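Beta-glucoside phosphorylase BglX (Unidentified, PDB 5VQE) probably cleaves beta-glucosides by phosphorolysis as a glycoside hydrolase family 3 phosphorylase, working through a covalent glucosyl-enzyme intermediate. Local coordinates at residues A[37-42]-A[59-64]; A[263-268]-A[293-298]; A[288-293]-A[314-319]. All coordinates share one frame; numbering follows the deposited sequence.

Contact 1: residues A[37-42]-A[59-64]; sequences LICEII and PGAVMY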
loop_
_atom_site.group_PDB
_atom_site.type_symbol
_atom_site.label_atom_id
_atom_site.label_comp_id
_atom_site.label_asym_id
_atom_site.label_seq_id
_atom_site.Cartn_x
_atom_site.Cartn_y
_atom_site.Cartn_z
ATOM N N LEU A 37 -16.935 14.576 -7.712
ATOM C CA LEU A 37 -15.979 13.712 -8.396
ATOM C C LEU A 37 -14.595 13.743 -7.765
ATOM O O LEU A 37 -13.773 12.879 -8.086
ATOM C CB LEU A 37 -15.837 14.122 -9.859
ATOM C CG LEU A 37 -17.099 14.210 -10.719
ATOM C CD1 LEU A 37 -16.735 14.751 -12.068
ATOM C CD2 LEU A 37 -17.766 12.862 -10.865
ATOM N N ILE A 38 -14.300 14.723 -6.910
ATOM C CA ILE A 38 -12.929 15.017 -6.494
ATOM C C ILE A 38 -12.708 14.538 -5.066
ATOM O O ILE A 38 -13.493 14.850 -4.165
ATOM C CB ILE A 38 -12.616 16.520 -6.607
ATOM C CG1 ILE A 38 -12.678 16.971 -8.066
ATOM C CG2 ILE A 38 -11.228 16.825 -6.034
ATOM C CD1 ILE A 38 -12.682 18.483 -8.250
ATOM N N CYS A 39 -11.629 13.792 -4.862
ATOM C CA CYS A 39 -11.090 13.541 -3.534
ATOM C C CYS A 39 -9.896 14.456 -3.306
ATOM O O CYS A 39 -8.973 14.490 -4.128
ATOM C CB CYS A 39 -10.661 12.084 -3.374
ATOM S SG CYS A 39 -9.892 11.788 -1.789
ATOM N N GLU A 40 -9.909 15.184 -2.193
ATOM C CA GLU A 40 -8.824 16.091 -1.836
ATOM C C GLU A 40 -7.961 15.505 -0.725
ATOM O O GLU A 40 -8.473 14.938 0.244
ATOM C CB GLU A 40 -9.382 17.442 -1.389
ATOM C CG GLU A 40 -9.780 18.353 -2.524
ATOM C CD GLU A 40 -8.579 18.817 -3.347
ATOM O OE1 GLU A 40 -7.548 19.206 -2.758
ATOM O OE2 GLU A 40 -8.659 18.765 -4.589
ATOM N N ILE A 41 -6.648 15.674 -0.854
ATOM C CA ILE A 41 -5.712 15.194 0.156
ATOM C C ILE A 41 -5.682 16.172 1.323
ATOM O O ILE A 41 -5.870 17.380 1.158
ATOM C CB ILE A 41 -4.310 14.993 -0.459
ATOM C CG1 ILE A 41 -3.463 14.086 0.434
ATOM C CG2 ILE A 41 -3.611 16.329 -0.695
ATOM C CD1 ILE A 41 -2.174 13.624 -0.231
ATOM N N ILE A 42 -5.439 15.648 2.521
ATOM C CA ILE A 42 -5.389 16.460 3.729
ATOM C C ILE A 42 -4.152 16.087 4.533
ATOM O O ILE A 42 -3.875 14.902 4.751
ATOM C CB ILE A 42 -6.673 16.298 4.564
ATOM C CG1 ILE A 42 -7.786 17.101 3.892
ATOM C CG2 ILE A 42 -6.462 16.756 6.006
ATOM C CD1 ILE A 42 -9.118 16.952 4.503
ATOM N N PRO A 59 -15.864 19.029 -2.290
ATOM C CA PRO A 59 -15.376 17.723 -2.744
ATOM C C PRO A 59 -16.278 16.586 -2.296
ATOM O O PRO A 59 -17.070 16.704 -1.357
ATOM C CB PRO A 59 -13.991 17.611 -2.099
ATOM C CG PRO A 59 -14.095 18.424 -0.859
ATOM C CD PRO A 59 -15.022 19.577 -1.209
ATOM N N GLY A 60 -16.126 15.455 -2.982
ATOM C CA GLY A 60 -16.885 14.266 -2.636
ATOM C C GLY A 60 -16.202 13.420 -1.577
ATOM O O GLY A 60 -16.861 12.611 -0.915
ATOM N N ALA A 61 -14.893 13.593 -1.408
ATOM C CA ALA A 61 -14.119 12.773 -0.483
ATOM C C ALA A 61 -12.842 13.506 -0.098
ATOM O O ALA A 61 -12.449 14.482 -0.737
ATOM C CB ALA A 61 -13.777 11.409 -1.098
ATOM N N VAL A 62 -12.209 13.029 0.979
ATOM C CA VAL A 62 -10.858 13.425 1.346
ATOM C C VAL A 62 -10.077 12.170 1.704
ATOM O O VAL A 62 -10.652 11.127 2.022
ATOM C CB VAL A 62 -10.818 14.422 2.524
ATOM C CG1 VAL A 62 -11.552 15.695 2.169
ATOM C CG2 VAL A 62 -11.416 13.799 3.777
ATOM N N MET A 63 -8.749 12.283 1.644
ATOM C CA MET A 63 -7.842 11.262 2.159
ATOM C C MET A 63 -6.897 11.901 3.166
ATOM O O MET A 63 -6.314 12.954 2.890
ATOM C CB MET A 63 -7.018 10.599 1.050
ATOM C CG MET A 63 -6.285 9.338 1.551
ATOM S SD MET A 63 -4.808 8.831 0.641
ATOM C CE MET A 63 -3.638 10.058 1.212
ATOM N N TYR A 64 -6.751 11.268 4.327
ATOM C CA TYR A 64 -5.821 11.723 5.354
ATOM C C TYR A 64 -4.444 11.135 5.070
ATOM O O TYR A 64 -4.297 9.913 4.949
ATOM C CB TYR A 64 -6.266 11.297 6.757
ATOM C CG TYR A 64 -7.579 11.874 7.256
ATOM C CD1 TYR A 64 -8.021 13.118 6.841
ATOM C CD2 TYR A 64 -8.364 11.174 8.159
ATOM C CE1 TYR A 64 -9.207 13.643 7.299
ATOM C CE2 TYR A 64 -9.562 11.693 8.623
ATOM C CZ TYR A 64 -9.972 12.931 8.190
ATOM O OH TYR A 64 -11.157 13.459 8.641
#

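Contact 2: residues A[263-268]-A[293-298]; sequences PGSLSK and VGYTCS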
loop_
_atom_site.group_PDB
_atom_site.type_symbol
_atom_site.label_atom_id
_atom_site.label_comp_id
_atom_site.label_asym_id
_atom_site.label_seq_id
_atom_site.Cartn_x
_atom_site.Cartn_y
_atom_site.Cartn_z
ATOM N N PRO A 263 -3.053 4.855 -20.099
ATOM C CA PRO A 263 -3.043 4.094 -18.852
ATOM C C PRO A 263 -4.457 3.890 -18.330
ATOM O O PRO A 263 -5.404 4.566 -18.739
ATOM C CB PRO A 263 -2.217 4.973 -17.909
ATOM C CG PRO A 263 -2.423 6.369 -18.447
ATOM C CD PRO A 263 -2.475 6.202 -19.930
ATOM N N GLY A 264 -4.586 2.928 -17.419
ATOM C CA GLY A 264 -5.859 2.591 -16.816
ATOM C C GLY A 264 -6.702 3.797 -16.470
ATOM O O GLY A 264 -7.893 3.850 -16.788
ATOM N N SER A 265 -6.083 4.776 -15.816
ATOM C CA SER A 265 -6.805 5.928 -15.304
ATOM C C SER A 265 -7.390 6.808 -16.399
ATOM O O SER A 265 -8.187 7.695 -16.079
ATOM C CB SER A 265 -5.878 6.762 -14.407
ATOM O OG SER A 265 -4.664 7.101 -15.063
ATOM N N LEU A 266 -7.010 6.590 -17.663
ATOM C CA LEU A 266 -7.500 7.363 -18.790
ATOM C C LEU A 266 -8.116 6.504 -19.885
ATOM O O LEU A 266 -8.522 7.049 -20.918
ATOM C CB LEU A 266 -6.355 8.194 -19.391
ATOM C CG LEU A 266 -5.925 9.415 -18.578
ATOM C CD1 LEU A 266 -4.552 9.897 -18.992
ATOM C CD2 LEU A 266 -6.940 10.522 -18.733
ATOM N N SER A 267 -8.216 5.190 -19.692
ATOM C CA SER A 267 -8.448 4.247 -20.782
ATOM C C SER A 267 -9.883 3.737 -20.777
ATOM O O SER A 267 -10.304 3.046 -19.842
ATOM C CB SER A 267 -7.484 3.070 -20.685
ATOM O OG SER A 267 -7.956 1.986 -21.464
ATOM N N LYS A 268 -10.618 4.033 -21.853
ATOM C CA LYS A 268 -11.977 3.514 -21.977
ATOM C C LYS A 268 -11.974 2.008 -22.219
ATOM O O LYS A 268 -12.833 1.289 -21.700
ATOM C CB LYS A 268 -12.721 4.253 -23.097
ATOM C CG LYS A 268 -12.265 3.928 -24.493
ATOM C CD LYS A 268 -12.990 4.796 -25.527
ATOM N N VAL A 293 3.431 11.415 -12.240
ATOM C CA VAL A 293 3.954 11.578 -13.589
ATOM C C VAL A 293 3.225 10.666 -14.565
ATOM O O VAL A 293 2.926 11.062 -15.698
ATOM C CB VAL A 293 5.471 11.319 -13.593
ATOM C CG1 VAL A 293 6.033 11.486 -14.990
ATOM C CG2 VAL A 293 6.176 12.253 -12.605
ATOM N N GLY A 294 2.932 9.431 -14.148
ATOM C CA GLY A 294 2.228 8.508 -15.020
ATOM C C GLY A 294 0.925 9.063 -15.552
ATOM O O GLY A 294 0.537 8.770 -16.688
ATOM N N TYR A 295 0.238 9.881 -14.752
ATOM C CA TYR A 295 -0.967 10.551 -15.223
ATOM C C TYR A 295 -0.622 11.794 -16.028
ATOM O O TYR A 295 -1.064 11.941 -17.173
ATOM C CB TYR A 295 -1.859 10.926 -14.038
ATOM C CG TYR A 295 -3.242 11.389 -14.427
ATOM C CD1 TYR A 295 -3.557 12.740 -14.479
ATOM C CD2 TYR A 295 -4.230 10.470 -14.764
ATOM C CE1 TYR A 295 -4.828 13.172 -14.843
ATOM C CE2 TYR A 295 -5.502 10.883 -15.128
ATOM C CZ TYR A 295 -5.799 12.240 -15.160
ATOM O OH TYR A 295 -7.066 12.652 -15.519
ATOM N N THR A 296 0.184 12.692 -15.447
ATOM C CA THR A 296 0.370 14.016 -16.039
ATOM C C THR A 296 1.032 13.941 -17.403
ATOM O O THR A 296 0.765 14.788 -18.265
ATOM C CB THR A 296 1.208 14.911 -15.123
ATOM O OG1 THR A 296 2.501 14.319 -14.921
ATOM C CG2 THR A 296 0.522 15.132 -13.770
ATOM N N CYS A 297 1.902 12.955 -17.622
ATOM C CA CYS A 297 2.648 12.887 -18.871
ATOM C C CYS A 297 1.868 12.235 -20.002
ATOM O O CYS A 297 2.353 12.227 -21.138
ATOM C CB CYS A 297 3.956 12.122 -18.663
ATOM S SG CYS A 297 3.750 10.325 -18.656
ATOM N N SER A 298 0.674 11.707 -19.735
ATOM C CA SER A 298 -0.028 10.915 -20.735
ATOM C C SER A 298 -0.933 11.735 -21.637
ATOM O O SER A 298 -1.303 11.251 -22.712
ATOM C CB SER A 298 -0.873 9.828 -20.058
ATOM O OG SER A 298 -0.049 8.849 -19.454
#

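Contact 3: residues A[288-293]-A[314-319]; sequences DATQMV and DMLTFT. With G2F (2-deoxy-2-fluoro-alpha-D-glucopyranose), chain B.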
loop_
_atom_site.group_PDB
_atom_site.type_symbol
_atom_site.label_atom_id
_atom_site.label_comp_id
_atom_site.label_asym_id
_atom_site.label_seq_id
_atom_site.Cartn_x
_atom_site.Cartn_y
_atom_site.Cartn_z
ATOM N N ASP A 288 -5.897 6.543 -9.401
ATOM C CA ASP A 288 -4.758 6.809 -8.547
ATOM C C ASP A 288 -4.451 8.301 -8.603
ATOM O O ASP A 288 -4.934 9.020 -9.484
ATOM C CB ASP A 288 -3.558 5.976 -8.990
ATOM C CG ASP A 288 -2.435 5.987 -7.977
ATOM O OD1 ASP A 288 -2.717 6.149 -6.754
ATOM O OD2 ASP A 288 -1.294 5.826 -8.436
ATOM N N ALA A 289 -3.658 8.765 -7.637
ATOM C CA ALA A 289 -3.385 10.194 -7.473
ATOM C C ALA A 289 -2.989 10.852 -8.791
ATOM O O ALA A 289 -2.053 10.406 -9.467
ATOM C CB ALA A 289 -2.275 10.382 -6.432
ATOM N N THR A 290 -3.691 11.934 -9.147
ATOM C CA THR A 290 -3.576 12.521 -10.481
ATOM C C THR A 290 -2.380 13.449 -10.647
ATOM O O THR A 290 -2.147 13.924 -11.763
ATOM C CB THR A 290 -4.837 13.306 -10.848
ATOM O OG1 THR A 290 -4.881 14.523 -10.094
ATOM C CG2 THR A 290 -6.108 12.483 -10.594
ATOM N N GLN A 291 -1.616 13.734 -9.597
ATOM C CA GLN A 291 -0.438 14.572 -9.770
ATOM C C GLN A 291 0.793 13.755 -10.112
ATOM O O GLN A 291 1.874 14.320 -10.309
ATOM C CB GLN A 291 -0.186 15.422 -8.518
ATOM C CG GLN A 291 0.626 14.773 -7.412
ATOM C CD GLN A 291 -0.113 13.662 -6.700
ATOM O OE1 GLN A 291 -1.348 13.612 -6.716
ATOM N NE2 GLN A 291 0.639 12.761 -6.061
ATOM N N MET A 292 0.654 12.447 -10.218
ATOM C CA MET A 292 1.805 11.617 -10.485
ATOM C C MET A 292 2.145 11.620 -11.965
ATOM O O MET A 292 1.285 11.815 -12.830
ATOM C CB MET A 292 1.540 10.219 -9.979
ATOM C CG MET A 292 1.513 10.263 -8.484
ATOM S SD MET A 292 1.630 8.665 -7.788
ATOM C CE MET A 292 0.104 8.054 -8.358
ATOM N N VAL A 293 3.431 11.415 -12.240
ATOM C CA VAL A 293 3.954 11.578 -13.589
ATOM C C VAL A 293 3.225 10.666 -14.565
ATOM O O VAL A 293 2.926 11.062 -15.698
ATOM C CB VAL A 293 5.471 11.319 -13.593
ATOM C CG1 VAL A 293 6.033 11.486 -14.990
ATOM C CG2 VAL A 293 6.176 12.253 -12.605
ATOM N N ASP A 314 -15.116 7.108 -11.809
ATOM C CA ASP A 314 -16.144 7.837 -11.079
ATOM C C ASP A 314 -15.575 8.978 -10.256
ATOM O O ASP A 314 -16.288 9.959 -9.992
ATOM C CB ASP A 314 -16.913 6.889 -10.153
ATOM C CG ASP A 314 -17.593 5.765 -10.906
ATOM O OD1 ASP A 314 -18.239 6.047 -11.942
ATOM O OD2 ASP A 314 -17.469 4.598 -10.469
ATOM N N MET A 315 -14.309 8.882 -9.858
ATOM C CA MET A 315 -13.703 9.867 -8.974
ATOM C C MET A 315 -12.244 10.103 -9.333
ATOM O O MET A 315 -11.497 9.161 -9.632
ATOM C CB MET A 315 -13.846 9.398 -7.523
ATOM C CG MET A 315 -13.128 10.222 -6.494
ATOM S SD MET A 315 -13.656 9.855 -4.799
ATOM C CE MET A 315 -15.342 9.393 -4.980
ATOM N N LEU A 316 -11.854 11.381 -9.302
ATOM C CA LEU A 316 -10.473 11.799 -9.477
ATOM C C LEU A 316 -9.834 11.947 -8.109
ATOM O O LEU A 316 -10.366 12.654 -7.244
ATOM C CB LEU A 316 -10.391 13.132 -10.226
ATOM C CG LEU A 316 -10.881 13.123 -11.675
ATOM C CD1 LEU A 316 -11.300 14.517 -12.116
ATOM C CD2 LEU A 316 -9.800 12.603 -12.589
ATOM N N THR A 317 -8.697 11.293 -7.915
ATOM C CA THR A 317 -8.020 11.290 -6.619
ATOM C C THR A 317 -6.951 12.380 -6.626
ATOM O O THR A 317 -5.880 12.223 -7.219
ATOM C CB THR A 317 -7.444 9.911 -6.328
ATOM O OG1 THR A 317 -8.516 8.961 -6.367
ATOM C CG2 THR A 317 -6.782 9.868 -4.955
ATOM N N PHE A 318 -7.276 13.501 -5.986
ATOM C CA PHE A 318 -6.358 14.602 -5.710
ATOM C C PHE A 318 -6.273 15.561 -6.883
ATOM O O PHE A 318 -6.483 15.173 -8.037
ATOM C CB PHE A 318 -4.942 14.124 -5.366
ATOM C CG PHE A 318 -4.884 13.142 -4.239
ATOM C CD1 PHE A 318 -5.957 12.989 -3.373
ATOM C CD2 PHE A 318 -3.747 12.370 -4.041
ATOM C CE1 PHE A 318 -5.896 12.073 -2.330
ATOM C CE2 PHE A 318 -3.685 11.453 -3.003
ATOM C CZ PHE A 318 -4.753 11.312 -2.144
ATOM N N THR A 319 -5.964 16.818 -6.574
ATOM C CA THR A 319 -5.786 17.865 -7.562
ATOM C C THR A 319 -4.344 18.348 -7.520
ATOM O O THR A 319 -3.602 18.076 -6.574
ATOM C CB THR A 319 -6.729 19.048 -7.305
ATOM O OG1 THR A 319 -6.537 19.529 -5.969
ATOM C CG2 THR A 319 -8.182 18.637 -7.496
HETATM C C1 G2F B . -1.663 6.428 -5.873
HETATM C C2 G2F B . -0.999 5.115 -5.345
HETATM C C3 G2F B . -2.061 4.346 -4.504
HETATM C C4 G2F B . -2.595 5.296 -3.389
HETATM C C5 G2F B . -3.191 6.571 -4.078
HETATM C C6 G2F B . -3.685 7.614 -2.997
HETATM O O3 G2F B . -1.401 3.299 -3.842
HETATM O O4 G2F B . -3.662 4.641 -2.756
HETATM O O5 G2F B . -2.156 7.206 -4.810
HETATM O O6 G2F B . -2.641 7.845 -2.095
HETATM F F2 G2F B . -0.617 4.339 -6.383
#

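Contact 1: residues A[37-42]-A[59-64]
Glu40 lies opposite Val62 on the neighbouring parallel strand and is tied by its backbone to the residues before and after it: Glu40 N donates to Ala61 O at 3.0 Å, and Glu40 O accepts from Met63 N. The ladder goes on with Ile42 N to Met63 O (2.9 Å) and begins at Ile38 O, which takes Gly60 N at 2.9 Å and, weakly, Ala61 N. Ile42 gives the side-chain packing on one face. Ile42 CB lies 3.8 Å from Met63 O, and Ile42 CG2 rests 4.0 Å from Tyr64 CD1, the two side chains lying side by side. The other branch leaves with CG1 anti to the carbonyl carbon (chi1 -76°) and ends in Ile42 CD1, 3.6 Å from Val62 CG1. Helix 69-82 covers this layer through Phe75 and Leu79. On the reverse face Cys39 CB meets Ala61 CB at 3.9 Å, while the bent chain of Met63 lays CE beside Ile41 CG1 (4.1 Å). Met63 also touches the bound fluoroglucose. Such in-register parallel pairing, with alternate residues facing the sugar site and the outer helices, belongs to the TIM-barrel-like N-terminal domain of family 3; here the connection between the two strands holds no helix.

Contact 2: residues A[263-268]-A[293-298]
Leu266 and Tyr295 cross at about a right angle where a turn and a short helix of the TIM-barrel-like domain meet: a 3-10 turn (264-266) ahead of helix 268-278, and the short helix that starts at Val293 beyond strand 284-287. Apolar contact dominates. Leu266 CG lies 3.8 Å from Tyr295 CE2, and the two methyls of Leu266 spread from there: CD2 comes 3.9 Å from Tyr295 OH, and CD1 reaches Ser298 CB at 3.8 Å. Tyr295 CG stands anti to the backbone N (chi1 -169°), and the end of the side chain comes nearer the turn than its base. Ala304 and Leu305 of helix 301-310 also touch the ring.

Polar groups border this patch but find their partners elsewhere. Ser265 OG sits at the ring edge in its plane, 3.4 Å from Tyr295 CD2, and is hydrogen-bonded to His242 ND1; Tyr295 OH is hydrogen-bonded to Ser308 OG. The phenol and the serine hydroxyl are thus both fixed from outside the pair, which helps to set the ring against the turn.

Within the second segment, Ser298 OG donates to Gly294 O at 2.8 Å, one turn back. That bond keeps the hydroxyl beside the Pro263 ring, whose CG and CD both lie 3.6 Å from Ser298 OG.

Contact 3: residues A[288-293]-A[314-319]
Ala289 and Phe318 pack beside the sugar at the carboxyl ends of neighbouring strands of the TIM-barrel-like domain, where active sites of this fold lie. Ala289 CB approaches Phe318 CD2 to 3.4 Å, and the ring continues toward the ligand, Phe318 CE2 lying 3.8 Å from C6 of the 2-fluoroglucose. Two further side chains set the ring's surroundings. The methyl CG2 of Thr317, the preceding residue, sits over the centre of one face, 3.5 Å above the Phe318 ring plane. Gln291 arrives instead at the edge: its chain bends at chi2 (-70°), and OE1 lies in the ring plane, 3.8 Å from Phe318 CD2, with amide and ring planes 29° apart.

Thr290 grips two successive carbonyls of the opposing segment. Thr290 N donates to Thr317 O at 2.9 Å, nearly along the C=O axis. Thr290 OG1, turned between the backbone N and the carbonyl carbon (chi1 73°), donates to Phe318 O at 2.7 Å from above the carbonyl plane; Arg301 provides a second partner for OG1. These bonds tie the type I turn 289-292 to the strand end that carries Phe318.

Asp288, just before the turn, bears the trapped sugar, consistent with its being the catalytic nucleophile of a retaining mechanism. Ala289 N gives a weak hydrogen bond to Asp288 OD1, the very oxygen joined covalently to C1 of the sugar at 1.4 Å.

All three contacts are largely buried and belong to the same TIM-barrel-like domain, but they differ in distance from the sugar: contacts 1 and 3 hold residues that touch it, whereas in contact 2 the side chain of Tyr295 stays about 9 Å from it. Contact 1 is regular sheet, held by a backbone ladder. Contact 3 continues that sheet, since strands 38-42 and 316-317 are neighbours: Cys39 O pairs with Phe318 N, and Glu40 OE2 with Thr319 OG1. The bonds of contact 3 come from one backbone N and one side-chain hydroxyl, beside the covalently bound sugar. Contact 2 shares Val293 with contact 3 and packs Tyr295 CD1 on Thr290 O; there apolar packing replaces cross-segment hydrogen bonds.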